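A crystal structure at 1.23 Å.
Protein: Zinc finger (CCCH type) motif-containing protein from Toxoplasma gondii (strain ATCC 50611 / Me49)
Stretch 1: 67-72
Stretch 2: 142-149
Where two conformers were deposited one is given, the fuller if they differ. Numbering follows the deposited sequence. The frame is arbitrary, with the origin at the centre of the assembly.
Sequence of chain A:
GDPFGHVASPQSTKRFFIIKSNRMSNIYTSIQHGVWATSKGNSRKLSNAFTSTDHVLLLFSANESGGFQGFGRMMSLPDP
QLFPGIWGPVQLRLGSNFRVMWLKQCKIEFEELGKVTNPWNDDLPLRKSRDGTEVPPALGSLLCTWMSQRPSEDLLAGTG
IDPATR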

ATOM      1  N   GLY A  67      10.703   3.761  -6.799  1.00 18.01           N
ATOM      2  CA  GLY A  67       9.753   2.765  -7.253  1.00 15.82           C
ATOM      3  C   GLY A  67       9.000   2.106  -6.124  1.00 15.15           C
ATOM      4  O   GLY A  67       8.794   2.703  -5.065  1.00 16.09           O
ATOM      5  N   PHE A  68       8.570   0.871  -6.352  1.00 14.56           N
ATOM      6  CA  PHE A  68       7.759   0.131  -5.396  1.00 14.55           C
ATOM      7  C   PHE A  68       8.566  -1.014  -4.808  1.00 14.45           C
ATOM      8  O   PHE A  68       9.364  -1.650  -5.506  1.00 17.09           O
ATOM      9  N   GLN A  69       8.315  -1.302  -3.532  1.00 14.71           N
ATOM     10  CA  GLN A  69       8.907  -2.442  -2.849  1.00 15.40           C
ATOM     11  C   GLN A  69       7.943  -3.614  -2.725  1.00 14.91           C
ATOM     12  O   GLN A  69       8.346  -4.681  -2.251  1.00 15.68           O
ATOM     13  N   GLY A  70       6.705  -3.448  -3.154  1.00 13.82           N
ATOM     14  CA  GLY A  70       5.737  -4.518  -3.097  1.00 13.21           C
ATOM     15  C   GLY A  70       4.355  -3.965  -2.831  1.00 12.55           C
ATOM     16  O   GLY A  70       4.103  -2.771  -2.933  1.00 13.31           O
ATOM     17  N   PHE A  71       3.447  -4.874  -2.487  1.00 12.93           N
ATOM     18  CA  PHE A  71       2.081  -4.465  -2.208  1.00 12.90           C
ATOM     19  C   PHE A  71       1.454  -5.422  -1.208  1.00 12.01           C
ATOM     20  O   PHE A  71       1.923  -6.547  -1.010  1.00 13.30           O
ATOM     21  N   GLY A  72       0.402  -4.935  -0.557  1.00 13.08           N
ATOM     22  CA  GLY A  72      -0.301  -5.729   0.430  1.00 13.75           C
ATOM     23  C   GLY A  72      -1.777  -5.405   0.437  1.00 13.28           C
ATOM     24  O   GLY A  72      -2.236  -4.481  -0.237  1.00 14.81           O
ATOM     25  N   LEU A 142      -2.732  -3.501 -13.091  1.00 15.52           N
ATOM     26  CA  LEU A 142      -1.525  -3.769 -13.863  1.00 15.60           C
ATOM     27  C   LEU A 142      -0.264  -3.590 -13.025  1.00 13.13           C
ATOM     28  O   LEU A 142       0.670  -4.389 -13.140  1.00 13.61           O
ATOM     29  N   LEU A 143      -0.224  -2.572 -12.160  1.00 13.47           N
ATOM     30  CA  LEU A 143       0.940  -2.412 -11.293  1.00 14.04           C
ATOM     31  C   LEU A 143       1.121  -3.627 -10.402  1.00 12.78           C
ATOM     32  O   LEU A 143       2.235  -4.132 -10.229  1.00 13.55           O
ATOM     33  N   CYS A 144       0.022  -4.158  -9.876  1.00 13.29           N
ATOM     34  CA  CYS A 144       0.120  -5.326  -9.010  1.00 14.19           C
ATOM     35  C   CYS A 144       0.503  -6.566  -9.826  1.00 13.16           C
ATOM     36  O   CYS A 144       1.322  -7.377  -9.382  1.00 15.07           O
ATOM     37  N   THR A 145      -0.030  -6.695 -11.050  1.00 13.82           N
ATOM     38  CA  THR A 145       0.375  -7.797 -11.930  1.00 14.60           C
ATOM     39  C   THR A 145       1.864  -7.728 -12.250  1.00 13.44           C
ATOM     40  O   THR A 145       2.591  -8.722 -12.122  1.00 14.18           O
ATOM     41  N   TRP A 146       2.341  -6.550 -12.658  1.00 13.80           N
ATOM     42  CA  TRP A 146       3.751  -6.416 -13.011  1.00 14.15           C
ATOM     43  C   TRP A 146       4.658  -6.669 -11.807  1.00 13.38           C
ATOM     44  O   TRP A 146       5.708  -7.311 -11.939  1.00 16.02           O
ATOM     45  N   MET A 147       4.261  -6.192 -10.620  1.00 13.28           N
ATOM     46  CA  MET A 147       5.029  -6.504  -9.413  1.00 13.74           C
ATOM     47  C   MET A 147       5.029  -8.002  -9.140  1.00 14.03           C
ATOM     48  O   MET A 147       6.074  -8.586  -8.817  1.00 15.58           O
ATOM     49  N   SER A 148       3.863  -8.640  -9.251  0.73 14.41           N
ATOM     50  CA  SER A 148       3.778 -10.062  -8.944  0.73 14.74           C
ATOM     51  C   SER A 148       4.671 -10.891  -9.857  0.73 15.90           C
ATOM     52  O   SER A 148       5.209 -11.917  -9.423  0.73 17.32           O
ATOM     53  N   GLN A 149       4.868 -10.446 -11.110  1.00 16.77           N
ATOM     54  CA  GLN A 149       5.696 -11.188 -12.064  1.00 19.24           C
ATOM     55  C   GLN A 149       7.184 -11.095 -11.753  1.00 20.50           C
ATOM     56  O   GLN A 149       7.955 -11.938 -12.227  1.00 27.28           O
TER

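Strand 67-72 crosses helix 142-149 at 112° between their N-to-C directions, and no hydrogen bond joins them; aromatic rings and sulfur fill the gap. G67 lies beyond the helix's reach. F68, rotamer m, points toward the helix. Its CB lies 3.7 Å from M147 SD, M147 CE sits over one ring face, and F68 CE2 meets L143 CD1 at 4.3 Å; an apolar ring thus meets the pliable thioether of M147 and the branched leucine of L143. M147 (m, t, with chi3 at -105°) and L143 (m, t) both point toward the strand.

Q69 turns away, and its amide finds polar partners beyond this contact. At G70 the backbone angles (146/-167) would jam a CB against the preceding carbonyl, which calls for glycine; G70 O lies 3.7 Å from M147 SD.

F71, rotamer p, points toward the helix and has the largest area covered by the helix. C144 SG (rotamer m) sits over one ring face, 3.8 Å from F71 CD2, a small, polarizable group suited to an aromatic face. M147 SD, 4.0 Å from F71 CD1, and S148 OG, 3.3 Å from F71 CZ, lie at the ring's edge. S148, rotamer m, satisfies its hydroxyl within the helix, OG donating to C144 O at 2.9 Å. G72 makes no contact.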

ATOM      1  CB  PHE A  68       6.503  -0.465  -6.045  1.00 15.15           C
ATOM      2  CG  PHE A  68       5.511   0.557  -6.525  1.00 15.04           C
ATOM      3  CD1 PHE A  68       4.747   1.293  -5.631  1.00 14.81           C
ATOM      4  CD2 PHE A  68       5.326   0.766  -7.882  1.00 16.33           C
ATOM      5  CE1 PHE A  68       3.813   2.224  -6.089  1.00 14.84           C
ATOM      6  CE2 PHE A  68       4.399   1.692  -8.340  1.00 17.60           C
ATOM      7  CZ  PHE A  68       3.644   2.425  -7.449  1.00 16.66           C
ATOM      8  CB  GLN A  69       9.428  -2.039  -1.460  1.00 18.33           C
ATOM      9  CG  GLN A  69      10.641  -1.117  -1.484  1.00 20.45           C
ATOM     10  CD  GLN A  69      10.281   0.294  -1.896  1.00 19.99           C
ATOM     11  OE1 GLN A  69       9.430   0.925  -1.280  1.00 19.49           O
ATOM     12  NE2 GLN A  69      10.921   0.790  -2.950  1.00 22.42           N
ATOM     13  CB  PHE A  71       1.219  -4.311  -3.478  1.00 13.51           C
ATOM     14  CG  PHE A  71       0.924  -5.601  -4.206  1.00 13.82           C
ATOM     15  CD1 PHE A  71       1.795  -6.073  -5.173  1.00 15.57           C
ATOM     16  CD2 PHE A  71      -0.243  -6.315  -3.961  1.00 14.40           C
ATOM     17  CE1 PHE A  71       1.522  -7.246  -5.871  1.00 15.64           C
ATOM     18  CE2 PHE A  71      -0.518  -7.477  -4.652  1.00 16.29           C
ATOM     19  CZ  PHE A  71       0.367  -7.946  -5.610  1.00 15.56           C
ATOM     20  CB  LEU A 142      -1.499  -2.881 -15.103  1.00 16.69           C
ATOM     21  CG  LEU A 142      -2.393  -3.418 -16.229  1.00 19.90           C
ATOM     22  CD1 LEU A 142      -2.455  -2.441 -17.382  1.00 24.75           C
ATOM     23  CD2 LEU A 142      -1.884  -4.773 -16.687  1.00 22.87           C
ATOM     24  CB  LEU A 143       0.804  -1.149 -10.442  1.00 13.86           C
ATOM     25  CG  LEU A 143       0.851   0.188 -11.186  1.00 15.62           C
ATOM     26  CD1 LEU A 143       0.568   1.324 -10.223  1.00 15.59           C
ATOM     27  CD2 LEU A 143       2.193   0.397 -11.856  1.00 17.56           C
ATOM     28  CB  CYS A 144      -1.210  -5.508  -8.280  1.00 15.13           C
ATOM     29  SG  CYS A 144      -1.452  -4.285  -6.968  1.00 16.22           S
ATOM     30  CB  THR A 145      -0.450  -7.782 -13.217  1.00 16.00           C
ATOM     31  OG1 THR A 145      -1.816  -8.065 -12.902  1.00 16.92           O
ATOM     32  CG2 THR A 145       0.081  -8.837 -14.206  1.00 16.82           C
ATOM     33  CB  TRP A 146       4.017  -5.051 -13.643  1.00 14.50           C
ATOM     34  CG  TRP A 146       3.362  -4.911 -14.983  1.00 14.32           C
ATOM     35  CD1 TRP A 146       3.191  -5.895 -15.931  1.00 15.43           C
ATOM     36  CD2 TRP A 146       2.788  -3.722 -15.538  1.00 15.44           C
ATOM     37  NE1 TRP A 146       2.549  -5.383 -17.035  1.00 17.40           N
ATOM     38  CE2 TRP A 146       2.289  -4.053 -16.817  1.00 16.76           C
ATOM     39  CE3 TRP A 146       2.638  -2.408 -15.075  1.00 16.15           C
ATOM     40  CZ2 TRP A 146       1.661  -3.120 -17.638  1.00 18.80           C
ATOM     41  CZ3 TRP A 146       2.013  -1.483 -15.896  1.00 18.58           C
ATOM     42  CH2 TRP A 146       1.530  -1.844 -17.159  1.00 20.13           C
ATOM     43  CB  MET A 147       4.473  -5.747  -8.203  1.00 13.58           C
ATOM     44  CG  MET A 147       4.835  -4.275  -8.175  1.00 14.84           C
ATOM     45  SD  MET A 147       4.532  -3.506  -6.570  1.00 15.29           S
ATOM     46  CE  MET A 147       3.067  -2.558  -6.891  1.00 16.46           C
ATOM     47  CB  SER A 148       2.330 -10.533  -9.022  0.73 15.83           C
ATOM     48  OG  SER A 148       1.561  -9.923  -8.010  0.73 16.94           O
ATOM     49  CB  GLN A 149       5.489 -10.662 -13.486  1.00 20.22           C
ATOM     50  CG  GLN A 149       4.092 -10.856 -13.973  1.00 20.44           C
ATOM     51  CD  GLN A 149       3.845 -10.238 -15.326  1.00 21.93           C
ATOM     52  OE1 GLN A 149       4.660  -9.468 -15.847  1.00 26.50           O
ATOM     53  NE2 GLN A 149       2.717 -10.575 -15.905  1.00 23.71           N
TER